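Local coordinates for N-acetylneuraminate lyase (Peptoclostridium difficile, PDB 4WOZ), which is a lyase of the dihydrodipicolinate synthetase family, with a TIM-barrel fold and an assembly of four chains, at residues 248-251 with 252-255; 262-265 with 266-270; 294-297 with 298-301; 284-287 with 288-292; 229-232 with 233-237. All coordinates share one frame; numbering follows the deposited sequence.

Contact 1: residues 248-251 with 252-255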
loop_
_atom_site.group_PDB
_atom_site.type_symbol
_atom_site.label_atom_id
_atom_site.label_comp_id
_atom_site.label_asym_id
_atom_site.label_seq_id
_atom_site.Cartn_x
_atom_site.Cartn_y
_atom_site.Cartn_z
ATOM N N VAL A 248 2.910 27.748 12.074
ATOM C CA VAL A 248 4.346 27.991 12.184
ATOM C C VAL A 248 5.055 26.681 12.523
ATOM O O VAL A 248 6.132 26.385 12.001
ATOM C CB VAL A 248 4.660 29.039 13.273
ATOM C CG1 VAL A 248 6.177 29.204 13.422
ATOM C CG2 VAL A 248 4.008 30.374 12.909
ATOM N N THR A 249 4.445 25.888 13.396
ATOM C CA THR A 249 5.028 24.612 13.777
ATOM C C THR A 249 5.204 23.703 12.560
ATOM O O THR A 249 6.233 23.040 12.416
ATOM C CB THR A 249 4.150 23.890 14.828
ATOM O OG1 THR A 249 4.306 24.532 16.099
ATOM C CG2 THR A 249 4.558 22.436 14.961
ATOM N N ASN A 250 4.204 23.675 11.689
ATOM C CA ASN A 250 4.260 22.835 10.503
ATOM C C ASN A 250 5.209 23.384 9.438
ATOM O O ASN A 250 5.744 22.617 8.641
ATOM C CB ASN A 250 2.846 22.613 9.951
ATOM C CG ASN A 250 2.056 21.612 10.794
ATOM O OD1 ASN A 250 2.455 21.288 11.908
ATOM N ND2 ASN A 250 0.943 21.125 10.267
ATOM N N ASP A 251 5.421 24.701 9.427
ATOM C CA ASP A 251 6.375 25.290 8.488
ATOM C C ASP A 251 7.735 24.729 8.885
ATOM O O ASP A 251 8.542 24.349 8.041
ATOM C CB ASP A 251 6.441 26.812 8.622
ATOM C CG ASP A 251 5.260 27.504 8.013
ATOM O OD1 ASP A 251 4.711 26.975 7.026
ATOM O OD2 ASP A 251 4.890 28.592 8.507
ATOM N N LEU A 252 7.975 24.700 10.192
ATOM C CA LEU A 252 9.215 24.184 10.759
ATOM C C LEU A 252 9.364 22.688 10.494
ATOM O O LEU A 252 10.422 22.228 10.064
ATOM C CB LEU A 252 9.244 24.434 12.271
ATOM C CG LEU A 252 10.256 23.634 13.094
ATOM C CD1 LEU A 252 11.677 24.060 12.741
ATOM C CD2 LEU A 252 9.994 23.861 14.579
ATOM N N ILE A 253 8.305 21.930 10.773
ATOM C CA ILE A 253 8.326 20.488 10.560
ATOM C C ILE A 253 8.540 20.174 9.084
ATOM O O ILE A 253 9.232 19.216 8.733
ATOM C CB ILE A 253 7.004 19.836 11.036
ATOM C CG1 ILE A 253 6.953 19.838 12.571
ATOM C CG2 ILE A 253 6.893 18.417 10.482
ATOM C CD1 ILE A 253 5.577 19.539 13.158
ATOM N N THR A 254 7.947 20.985 8.222
ATOM C CA THR A 254 8.093 20.783 6.796
ATOM C C THR A 254 9.556 20.958 6.387
ATOM O O THR A 254 10.104 20.138 5.643
ATOM C CB THR A 254 7.213 21.773 6.009
ATOM O OG1 THR A 254 5.828 21.512 6.292
ATOM C CG2 THR A 254 7.455 21.628 4.520
ATOM N N ASP A 255 10.187 22.025 6.872
ATOM C CA ASP A 255 11.586 22.284 6.541
ATOM C C ASP A 255 12.498 21.209 7.107
ATOM O O ASP A 255 13.449 20.776 6.446
ATOM C CB ASP A 255 12.019 23.658 7.057
ATOM C CG ASP A 255 11.400 24.792 6.272
ATOM O OD1 ASP A 255 11.035 24.565 5.101
ATOM O OD2 ASP A 255 11.285 25.911 6.813
#

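Contact 2: residues 262-265 with 266-270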
loop_
_atom_site.group_PDB
_atom_site.type_symbol
_atom_site.label_atom_id
_atom_site.label_comp_id
_atom_site.label_asym_id
_atom_site.label_seq_id
_atom_site.Cartn_x
_atom_site.Cartn_y
_atom_site.Cartn_z
ATOM N N TYR A 262 16.071 13.630 11.581
ATOM C CA TYR A 262 16.932 13.519 12.744
ATOM C C TYR A 262 18.176 14.388 12.710
ATOM O O TYR A 262 18.546 14.969 13.731
ATOM C CB TYR A 262 17.301 12.056 12.967
ATOM C CG TYR A 262 16.083 11.197 13.231
ATOM C CD1 TYR A 262 15.246 11.458 14.317
ATOM C CD2 TYR A 262 15.754 10.140 12.385
ATOM C CE1 TYR A 262 14.113 10.684 14.554
ATOM C CE2 TYR A 262 14.623 9.363 12.613
ATOM C CZ TYR A 262 13.810 9.639 13.699
ATOM O OH TYR A 262 12.698 8.863 13.930
ATOM N N GLN A 263 18.813 14.487 11.548
ATOM C CA GLN A 263 20.014 15.305 11.427
ATOM C C GLN A 263 19.691 16.759 11.728
ATOM O O GLN A 263 20.407 17.416 12.482
ATOM C CB GLN A 263 20.613 15.208 10.023
ATOM C CG GLN A 263 21.219 13.855 9.681
ATOM C CD GLN A 263 20.195 12.863 9.164
ATOM O OE1 GLN A 263 18.987 13.081 9.271
ATOM N NE2 GLN A 263 20.678 11.761 8.599
ATOM N N THR A 264 18.601 17.252 11.150
ATOM C CA THR A 264 18.203 18.644 11.336
ATOM C C THR A 264 17.747 18.969 12.756
ATOM O O THR A 264 17.962 20.084 13.232
ATOM C CB THR A 264 17.098 19.039 10.344
ATOM O OG1 THR A 264 17.559 18.803 9.004
ATOM C CG2 THR A 264 16.747 20.519 10.499
ATOM N N ILE A 265 17.113 18.015 13.434
ATOM C CA ILE A 265 16.685 18.271 14.805
ATOM C C ILE A 265 17.932 18.401 15.670
ATOM O O ILE A 265 18.006 19.274 16.529
ATOM C CB ILE A 265 15.787 17.135 15.368
ATOM C CG1 ILE A 265 14.401 17.206 14.729
ATOM C CG2 ILE A 265 15.665 17.264 16.885
ATOM C CD1 ILE A 265 13.426 16.158 15.244
ATOM N N LYS A 266 18.922 17.544 15.437
ATOM C CA LYS A 266 20.150 17.614 16.222
ATOM C C LYS A 266 20.934 18.893 15.915
ATOM O O LYS A 266 21.501 19.513 16.816
ATOM C CB LYS A 266 21.013 16.372 15.981
ATOM C CG LYS A 266 20.395 15.101 16.566
ATOM C CD LYS A 266 21.381 13.948 16.587
ATOM C CE LYS A 266 20.743 12.706 17.185
ATOM N NZ LYS A 266 21.721 11.603 17.326
ATOM N N LEU A 267 20.950 19.302 14.653
ATOM C CA LEU A 267 21.645 20.524 14.278
ATOM C C LEU A 267 20.924 21.730 14.876
ATOM O O LEU A 267 21.551 22.735 15.217
ATOM C CB LEU A 267 21.717 20.650 12.758
ATOM C CG LEU A 267 22.610 19.603 12.082
ATOM C CD1 LEU A 267 22.496 19.702 10.559
ATOM C CD2 LEU A 267 24.054 19.815 12.534
ATOM N N LEU A 268 19.603 21.636 14.996
ATOM C CA LEU A 268 18.839 22.726 15.579
ATOM C C LEU A 268 19.157 22.779 17.064
ATOM O O LEU A 268 19.272 23.857 17.637
ATOM C CB LEU A 268 17.333 22.527 15.361
ATOM C CG LEU A 268 16.837 22.815 13.938
ATOM C CD1 LEU A 268 15.351 22.481 13.818
ATOM C CD2 LEU A 268 17.083 24.282 13.604
ATOM N N LEU A 269 19.297 21.610 17.680
ATOM C CA LEU A 269 19.636 21.532 19.095
ATOM C C LEU A 269 21.017 22.151 19.322
ATOM O O LEU A 269 21.226 22.865 20.303
ATOM C CB LEU A 269 19.634 20.075 19.563
ATOM C CG LEU A 269 18.264 19.484 19.909
ATOM C CD1 LEU A 269 18.385 17.988 20.151
ATOM C CD2 LEU A 269 17.705 20.199 21.149
ATOM N N GLU A 270 21.952 21.868 18.412
ATOM C CA GLU A 270 23.306 22.413 18.499
ATOM C C GLU A 270 23.224 23.935 18.549
ATOM O O GLU A 270 23.966 24.587 19.293
ATOM C CB GLU A 270 24.132 22.003 17.278
ATOM C CG GLU A 270 24.593 20.558 17.262
ATOM C CD GLU A 270 25.665 20.277 18.295
ATOM O OE1 GLU A 270 26.428 21.209 18.631
ATOM O OE2 GLU A 270 25.759 19.119 18.755
#

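Contact 3: residues 294-297 with 298-301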
loop_
_atom_site.group_PDB
_atom_site.type_symbol
_atom_site.label_atom_id
_atom_site.label_comp_id
_atom_site.label_asym_id
_atom_site.label_seq_id
_atom_site.Cartn_x
_atom_site.Cartn_y
_atom_site.Cartn_z
ATOM N N ALA A 294 20.061 23.877 7.798
ATOM C CA ALA A 294 19.612 23.768 9.184
ATOM C C ALA A 294 19.765 25.106 9.903
ATOM O O ALA A 294 18.935 25.475 10.733
ATOM C CB ALA A 294 20.406 22.692 9.910
ATOM N N LYS A 295 20.830 25.836 9.587
ATOM C CA LYS A 295 21.048 27.132 10.207
ATOM C C LYS A 295 20.058 28.174 9.681
ATOM O O LYS A 295 19.727 29.136 10.379
ATOM C CB LYS A 295 22.500 27.572 10.001
ATOM C CG LYS A 295 23.458 26.733 10.842
ATOM C CD LYS A 295 24.910 27.138 10.705
ATOM C CE LYS A 295 25.762 26.316 11.664
ATOM N NZ LYS A 295 27.218 26.594 11.539
ATOM N N GLU A 296 19.577 27.983 8.456
ATOM C CA GLU A 296 18.580 28.899 7.906
ATOM C C GLU A 296 17.285 28.632 8.675
ATOM O O GLU A 296 16.572 29.553 9.070
ATOM C CB GLU A 296 18.320 28.614 6.427
ATOM C CG GLU A 296 19.368 29.114 5.468
ATOM C CD GLU A 296 18.911 28.972 4.030
ATOM O OE1 GLU A 296 18.640 27.826 3.603
ATOM O OE2 GLU A 296 18.813 30.003 3.328
ATOM N N ILE A 297 16.991 27.349 8.863
ATOM C CA ILE A 297 15.798 26.920 9.580
ATOM C C ILE A 297 15.860 27.481 10.999
ATOM O O ILE A 297 14.854 27.944 11.539
ATOM C CB ILE A 297 15.713 25.362 9.611
ATOM C CG1 ILE A 297 15.487 24.841 8.188
ATOM C CG2 ILE A 297 14.590 24.897 10.533
ATOM C CD1 ILE A 297 15.557 23.333 8.056
ATOM N N TYR A 298 17.052 27.459 11.586
ATOM C CA TYR A 298 17.239 27.968 12.939
ATOM C C TYR A 298 16.917 29.455 13.029
ATOM O O TYR A 298 16.164 29.883 13.905
ATOM C CB TYR A 298 18.679 27.736 13.410
ATOM C CG TYR A 298 18.963 28.359 14.754
ATOM C CD1 TYR A 298 18.360 27.872 15.916
ATOM C CD2 TYR A 298 19.808 29.462 14.865
ATOM C CE1 TYR A 298 18.594 28.473 17.154
ATOM C CE2 TYR A 298 20.047 30.070 16.095
ATOM C CZ TYR A 298 19.438 29.571 17.232
ATOM O OH TYR A 298 19.686 30.167 18.443
ATOM N N ARG A 299 17.493 30.240 12.125
ATOM C CA ARG A 299 17.267 31.679 12.114
ATOM C C ARG A 299 15.809 32.019 11.835
ATOM O O ARG A 299 15.294 33.035 12.298
ATOM C CB ARG A 299 18.156 32.351 11.061
ATOM C CG ARG A 299 19.628 32.362 11.428
ATOM C CD ARG A 299 20.451 33.229 10.483
ATOM N NE ARG A 299 20.652 32.609 9.178
ATOM C CZ ARG A 299 19.971 32.923 8.084
ATOM N NH1 ARG A 299 19.032 33.861 8.128
ATOM N NH2 ARG A 299 20.236 32.302 6.944
ATOM N N LYS A 300 15.143 31.153 11.087
ATOM C CA LYS A 300 13.757 31.381 10.731
ATOM C C LYS A 300 12.771 31.156 11.878
ATOM O O LYS A 300 11.940 32.019 12.163
ATOM C CB LYS A 300 13.379 30.488 9.547
ATOM C CG LYS A 300 12.134 30.933 8.806
ATOM C CD LYS A 300 11.729 29.929 7.732
ATOM C CE LYS A 300 12.868 29.632 6.761
ATOM N NZ LYS A 300 12.491 28.553 5.795
ATOM N N TYR A 301 12.881 30.013 12.551
ATOM C CA TYR A 301 11.946 29.671 13.623
ATOM C C TYR A 301 12.395 29.851 15.070
ATOM O O TYR A 301 11.579 29.716 15.984
ATOM C CB TYR A 301 11.485 28.227 13.428
ATOM C CG TYR A 301 10.957 27.973 12.042
ATOM C CD1 TYR A 301 9.760 28.543 11.619
ATOM C CD2 TYR A 301 11.680 27.209 11.133
ATOM C CE1 TYR A 301 9.295 28.364 10.323
ATOM C CE2 TYR A 301 11.226 27.022 9.832
ATOM C CZ TYR A 301 10.035 27.605 9.435
ATOM O OH TYR A 301 9.595 27.441 8.147
#

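Contact 4: residues 284-287 with 288-292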
loop_
_atom_site.group_PDB
_atom_site.type_symbol
_atom_site.label_atom_id
_atom_site.label_comp_id
_atom_site.label_asym_id
_atom_site.label_seq_id
_atom_site.Cartn_x
_atom_site.Cartn_y
_atom_site.Cartn_z
ATOM N N LYS A 284 22.873 9.267 7.492
ATOM C CA LYS A 284 23.937 10.123 6.983
ATOM C C LYS A 284 24.372 11.284 7.863
ATOM O O LYS A 284 23.568 11.915 8.550
ATOM C CB LYS A 284 23.553 10.681 5.612
ATOM C CG LYS A 284 22.569 11.838 5.675
ATOM C CD LYS A 284 22.225 12.359 4.289
ATOM C CE LYS A 284 21.481 11.312 3.479
ATOM N NZ LYS A 284 21.028 11.843 2.171
ATOM N N GLU A 285 25.669 11.558 7.822
ATOM C CA GLU A 285 26.240 12.671 8.554
ATOM C C GLU A 285 25.743 13.860 7.737
ATOM O O GLU A 285 25.655 13.770 6.513
ATOM C CB GLU A 285 27.764 12.590 8.503
ATOM C CG GLU A 285 28.484 13.536 9.440
ATOM C CD GLU A 285 29.984 13.532 9.213
ATOM O OE1 GLU A 285 30.579 12.432 9.156
ATOM O OE2 GLU A 285 30.566 14.627 9.094
ATOM N N ALA A 286 25.403 14.962 8.395
ATOM C CA ALA A 286 24.907 16.131 7.674
ATOM C C ALA A 286 25.950 16.680 6.705
ATOM O O ALA A 286 27.124 16.801 7.047
ATOM C CB ALA A 286 24.491 17.220 8.661
ATOM N N THR A 287 25.516 17.004 5.494
ATOM C CA THR A 287 26.411 17.563 4.492
ATOM C C THR A 287 26.516 19.061 4.745
ATOM O O THR A 287 25.776 19.612 5.561
ATOM C CB THR A 287 25.859 17.384 3.079
ATOM O OG1 THR A 287 24.663 18.164 2.940
ATOM C CG2 THR A 287 25.545 15.921 2.806
ATOM N N ASP A 288 27.437 19.723 4.053
ATOM C CA ASP A 288 27.587 21.160 4.212
ATOM C C ASP A 288 26.276 21.852 3.835
ATOM O O ASP A 288 25.845 22.785 4.507
ATOM C CB ASP A 288 28.736 21.675 3.340
ATOM C CG ASP A 288 30.100 21.410 3.958
ATOM O OD1 ASP A 288 30.390 20.245 4.312
ATOM O OD2 ASP A 288 30.887 22.372 4.089
ATOM N N GLU A 289 25.637 21.386 2.765
ATOM C CA GLU A 289 24.369 21.964 2.326
ATOM C C GLU A 289 23.304 21.789 3.404
ATOM O O GLU A 289 22.542 22.709 3.695
ATOM C CB GLU A 289 23.891 21.305 1.031
ATOM C CG GLU A 289 24.707 21.665 -0.202
ATOM C CD GLU A 289 26.175 21.296 -0.066
ATOM O OE1 GLU A 289 26.474 20.123 0.253
ATOM O OE2 GLU A 289 27.030 22.183 -0.287
ATOM N N MET A 290 23.253 20.599 3.992
ATOM C CA MET A 290 22.289 20.324 5.048
ATOM C C MET A 290 22.561 21.215 6.259
ATOM O O MET A 290 21.633 21.711 6.901
ATOM C CB MET A 290 22.358 18.847 5.446
ATOM C CG MET A 290 21.772 17.913 4.392
ATOM S SD MET A 290 22.050 16.166 4.713
ATOM C CE MET A 290 21.181 15.950 6.269
ATOM N N LYS A 291 23.841 21.426 6.556
ATOM C CA LYS A 291 24.233 22.250 7.691
ATOM C C LYS A 291 23.851 23.718 7.520
ATOM O O LYS A 291 23.377 24.348 8.464
ATOM C CB LYS A 291 25.737 22.115 7.951
ATOM C CG LYS A 291 26.135 20.744 8.490
ATOM C CD LYS A 291 27.624 20.648 8.816
ATOM C CE LYS A 291 27.955 19.276 9.400
ATOM N NZ LYS A 291 29.415 19.058 9.640
ATOM N N SER A 292 24.049 24.271 6.328
ATOM C CA SER A 292 23.687 25.669 6.118
ATOM C C SER A 292 22.162 25.777 6.070
ATOM O O SER A 292 21.592 26.782 6.478
ATOM C CB SER A 292 24.304 26.210 4.824
ATOM O OG SER A 292 23.750 25.588 3.683
#

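Contact 5: residues 229-232 with 233-237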
loop_
_atom_site.group_PDB
_atom_site.type_symbol
_atom_site.label_atom_id
_atom_site.label_comp_id
_atom_site.label_asym_id
_atom_site.label_seq_id
_atom_site.Cartn_x
_atom_site.Cartn_y
_atom_site.Cartn_z
ATOM N N GLN A 229 1.946 25.663 23.765
ATOM C CA GLN A 229 0.981 26.709 23.431
ATOM C C GLN A 229 -0.187 26.115 22.638
ATOM O O GLN A 229 -1.346 26.430 22.899
ATOM C CB GLN A 229 1.646 27.828 22.618
ATOM C CG GLN A 229 2.837 28.481 23.313
ATOM C CD GLN A 229 3.457 29.606 22.495
ATOM O OE1 GLN A 229 3.713 29.453 21.298
ATOM N NE2 GLN A 229 3.710 30.738 23.144
ATOM N N ILE A 230 0.113 25.244 21.677
ATOM C CA ILE A 230 -0.940 24.625 20.875
ATOM C C ILE A 230 -1.897 23.845 21.769
ATOM O O ILE A 230 -3.106 24.018 21.691
ATOM C CB ILE A 230 -0.364 23.651 19.807
ATOM C CG1 ILE A 230 0.446 24.431 18.766
ATOM C CG2 ILE A 230 -1.503 22.900 19.111
ATOM C CD1 ILE A 230 1.159 23.555 17.765
ATOM N N PHE A 231 -1.343 22.986 22.616
ATOM C CA PHE A 231 -2.146 22.170 23.522
ATOM C C PHE A 231 -2.975 23.037 24.474
ATOM O O PHE A 231 -4.188 22.885 24.573
ATOM C CB PHE A 231 -1.222 21.245 24.323
ATOM C CG PHE A 231 -1.936 20.125 25.028
ATOM C CD1 PHE A 231 -2.593 19.134 24.302
ATOM C CD2 PHE A 231 -1.949 20.058 26.418
ATOM C CE1 PHE A 231 -3.257 18.087 24.952
ATOM C CE2 PHE A 231 -2.611 19.015 27.084
ATOM C CZ PHE A 231 -3.266 18.028 26.347
ATOM N N GLU A 232 -2.317 23.961 25.160
ATOM C CA GLU A 232 -3.002 24.823 26.115
ATOM C C GLU A 232 -4.003 25.815 25.521
ATOM O O GLU A 232 -5.056 26.055 26.110
ATOM C CB GLU A 232 -1.963 25.527 26.992
ATOM C CG GLU A 232 -1.473 24.610 28.109
ATOM C CD GLU A 232 -0.281 25.151 28.869
ATOM O OE1 GLU A 232 -0.100 26.385 28.909
ATOM O OE2 GLU A 232 0.469 24.334 29.444
ATOM N N LEU A 233 -3.693 26.391 24.364
ATOM C CA LEU A 233 -4.636 27.309 23.737
ATOM C C LEU A 233 -5.889 26.514 23.365
ATOM O O LEU A 233 -7.016 26.990 23.538
ATOM C CB LEU A 233 -4.030 27.928 22.475
ATOM C CG LEU A 233 -2.992 29.032 22.693
ATOM C CD1 LEU A 233 -2.215 29.256 21.405
ATOM C CD2 LEU A 233 -3.688 30.320 23.151
ATOM N N THR A 234 -5.685 25.298 22.857
ATOM C CA THR A 234 -6.795 24.440 22.462
ATOM C C THR A 234 -7.682 24.100 23.660
ATOM O O THR A 234 -8.897 24.245 23.593
ATOM C CB THR A 234 -6.300 23.118 21.815
ATOM O OG1 THR A 234 -5.565 23.409 20.617
ATOM C CG2 THR A 234 -7.487 22.229 21.456
ATOM N N LYS A 235 -7.076 23.649 24.755
ATOM C CA LYS A 235 -7.848 23.308 25.949
ATOM C C LYS A 235 -8.610 24.526 26.471
ATOM O O LYS A 235 -9.586 24.387 27.211
ATOM C CB LYS A 235 -6.933 22.760 27.051
ATOM C CG LYS A 235 -6.112 21.539 26.640
ATOM C CD LYS A 235 -6.932 20.533 25.826
ATOM C CE LYS A 235 -8.121 19.982 26.603
ATOM N NZ LYS A 235 -9.029 19.178 25.723
ATOM N N ASN A 236 -8.160 25.714 26.083
ATOM C CA ASN A 236 -8.800 26.964 26.486
ATOM C C ASN A 236 -9.760 27.455 25.405
ATOM O O ASN A 236 -10.315 28.550 25.502
ATOM C CB ASN A 236 -7.741 28.030 26.769
ATOM C CG ASN A 236 -7.233 27.977 28.194
ATOM O OD1 ASN A 236 -7.896 28.455 29.118
ATOM N ND2 ASN A 236 -6.061 27.381 28.386
ATOM N N GLU A 237 -9.932 26.632 24.374
ATOM C CA GLU A 237 -10.827 26.921 23.260
ATOM C C GLU A 237 -10.441 28.115 22.401
ATOM O O GLU A 237 -11.281 28.699 21.718
ATOM C CB GLU A 237 -12.259 27.092 23.766
ATOM C CG GLU A 237 -12.757 25.890 24.551
ATOM C CD GLU A 237 -14.256 25.902 24.735
ATOM O OE1 GLU A 237 -14.785 26.941 25.177
ATOM O OE2 GLU A 237 -14.904 24.880 24.433
#

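Contact 1: residues 248-251 with 252-255
T254 turns two donors onto one acceptor, the carbonyl oxygen of N250. T254 N lies 2.8 Å from N250 O and T254 OG1 lies 2.6 Å from it. The two bonds reach the oxygen from opposite faces of its carbonyl plane, and the amide stands 36° out of that plane. With chi1 at -64°, the hydroxyl lies beside the T254 backbone N, so it bends back along the helix to the same carbonyl. T254 OG1 is also hydrogen-bonded to Y182 of the second subunit.

The main backbone bonds between the two segments run i to i+4. I253 N meets T249 O at 2.9 Å, and D255 N meets D251 O at 3.1 Å.

I253 makes the side-chain packing. Its CD1 lies 3.6 Å from CG2 of T249, the two side chains lying side by side and pointing the same way. Two oxygens are polar neighbours of its carbons: N250 OD1 lies 3.8 Å from I253 CD1, and T249 O 3.3 Å from I253 CG1.

Other polar ends reach the second subunit. D251 OD1 forms salt bridges with R186 and K189 there, and N250 ND2 is bonded to E185. The bonds are those of a regular alpha-helix with a threonine hydroxyl folded back onto the carbonyl one turn earlier. It belongs to helix 239-259, where a TIM-barrel subunit meets its neighbour and T254 touches the bound 2-(acetylamino)-2-deoxy-D-mannose.

Contact 2: residues 262-265 with 266-270
T264 and L268 run side by side along helix 261-271, pointing the same way. CG2 of T264 lies 4.1 Å from CD1 of L268. On the next residue pair, I265 CG2 is 4.3 Å from CD1 of L269, a looser apolar touch.

The closer contacts are made by side-chain carbons over the carbonyl oxygens one turn back. L268 CG comes 3.0 Å from T264 O, and L267 CG comes 3.1 Å from Q263 O. In both leucines CG lies beside the backbone N, with chi1 at -75° in L268, which sets the carbon near the oxygen its own amide binds. CG of K266 lies 3.4 Å from Y262 O in the same manner.

The same oxygens accept the backbone bonds. L267 N to Q263 O and L268 N to T264 O are each 2.9 Å. The bond of L268 is the more bent, at 143°.

Further out, T264 OG1 is bonded to G260 O and to N259 ND2, which is consistent with the way its methyl faces L268. L268 also packs on L252 and I256 of helix 239-259 and on Y298 of helix 288-301. The extended chain of K266 carries NZ to a salt bridge with E61 and to the carbonyls of V24 and Y278. The helix thus joins an apolar face to one buried ammonium. The acidic and carbonyl partners of K266 NZ would probably favour its charged form.

Contact 3: residues 294-297 with 298-301
The last turn of helix 288-301, which lies at the C-terminal end of the chain and packs on helices 239-259 and 261-271, brings I297 against the edge of the Y301 ring. CG2 of I297 lies in the plane of that ring, 3.8 Å from CD2 of Y301. Y301 CD2 also comes 3.3 Å from I297 O. K300 covers one face of the ring, its CG 3.9 Å above the plane of the Y301 ring, over the ring centre.

The turn is closed by Y301 N, which is bonded to I297 O at 3.0 Å and 168°. K300 N binds E296 O at 2.9 Å and has a second, weak bond to I297 O.

On the solvent side R299 bends at chi3 (-74°) and lays its guanidinium beside E296. NH2 of R299 is 3.6 Å from CG of E296, and CA of E296 lies over one guanidinium face. The carboxylate and guanidinium planes are 51° apart, with E296 OE2 4.5 Å from R299 NH2.

The R299 and E296 charges would probably attract, though too far apart for a salt bridge. K300 and Y301 instead send their polar ends to D255 OD2, which joins this helix to helix 239-259 by a salt bridge and a hydrogen bond.

Contact 4: residues 284-287 with 288-292
The peptide carbonyls of A286 and T287 are the flat groups that meet the first turn of helix 288-301. K291 N binds T287 O at 2.8 Å. CG of K291 lies 3.2 Å from the same oxygen. Farther along the extended lysine chain, K291 CE comes 3.5 Å from A286 O. The E289 carboxylate approaches T287 without bonding, its OE1 3.8 Å from T287 OG1.

T287 is the N-cap of the helix and forms a capping box with M290. Its OG1 accepts M290 N at 3.0 Å and 163°. The hydroxyl sits in the crowded position between backbone N and carbonyl carbon, chi1 66°, which turns it forward over the first turn, toward M290 N. In return, T287 N makes a weak bond of 3.7 Å to SD of M290, where a capping box commonly has a side-chain oxygen.

The M290 side chain crosses T287 at about a right angle. Its methyl CE rests near CA of A286, and its SD is 3.8 Å from CD of K284. The far end of K284 reaches another chain: its NZ makes salt bridges to E127 and D125 of the third subunit. A286 CB packs on L267 of helix 261-271.

Contact 5: residues 229-232 with 233-237
N236 turns its side chain back onto E232 O. N236 CB lies 3.4 Å from E232 O, and N236 CG 3.6 Å from it. CG lies beside the N236 backbone N (chi1 -87°), which brings ND2 to that oxygen. At the tip, ND2 donates to E232 O at 2.8 Å and 164°. The oxygen is almost in the amide plane of N236, 8° out of it, while ND2 stands above the carbonyl plane of E232. The backbone N of N236 adds a weak bond to the same oxygen. The side-chain bond is the shorter and straighter of the two that E232 O accepts from N236.

This is the C-terminal end of helix 220-235, closed by a Schellman motif. E237 has positive phi and is its C-prime residue. E237 N reaches T234 O at 2.7 Å, and L233 O is bonded by K238 N.

One turn earlier, I230 O takes two bonds from T234. T234 N is 3.1 Å away and T234 OG1 2.8 Å, from opposite faces of the carbonyl plane. K235 lays CG over one face of the F231 ring, 4.3 Å from CE2. The same CG lies 3.1 Å from F231 O. T208 of helix 204-209 touches the side chains of F231, T234 and K235, and A242 of helix 239-259 packs on T234.

How the contacts relate
Contact 2 is the most buried of the five, and contact 4 lies at the surface. Contacts 1, 3 and 5 are partly buried. Contacts 3 and 4 share helix 288-301, contact 4 at its start and contact 3 at its end. Contact 2 packs against both through L267. L252 of contact 1 touches both L268 of contact 2 and Y301 of contact 3. Contact 5 stands apart from contacts 2, 3 and 4 but meets contact 1 where I230 touches T249. Contacts 1, 2 and 3 run on i to i+4 bonds. Contact 4 adds a side-chain cap at a helix start, contact 5 a Schellman end and an asparagine bond. T254 and T234 hydroxyls act alike in contacts 1 and 5. Contacts 1 and 4 carry salt bridges to different subunits.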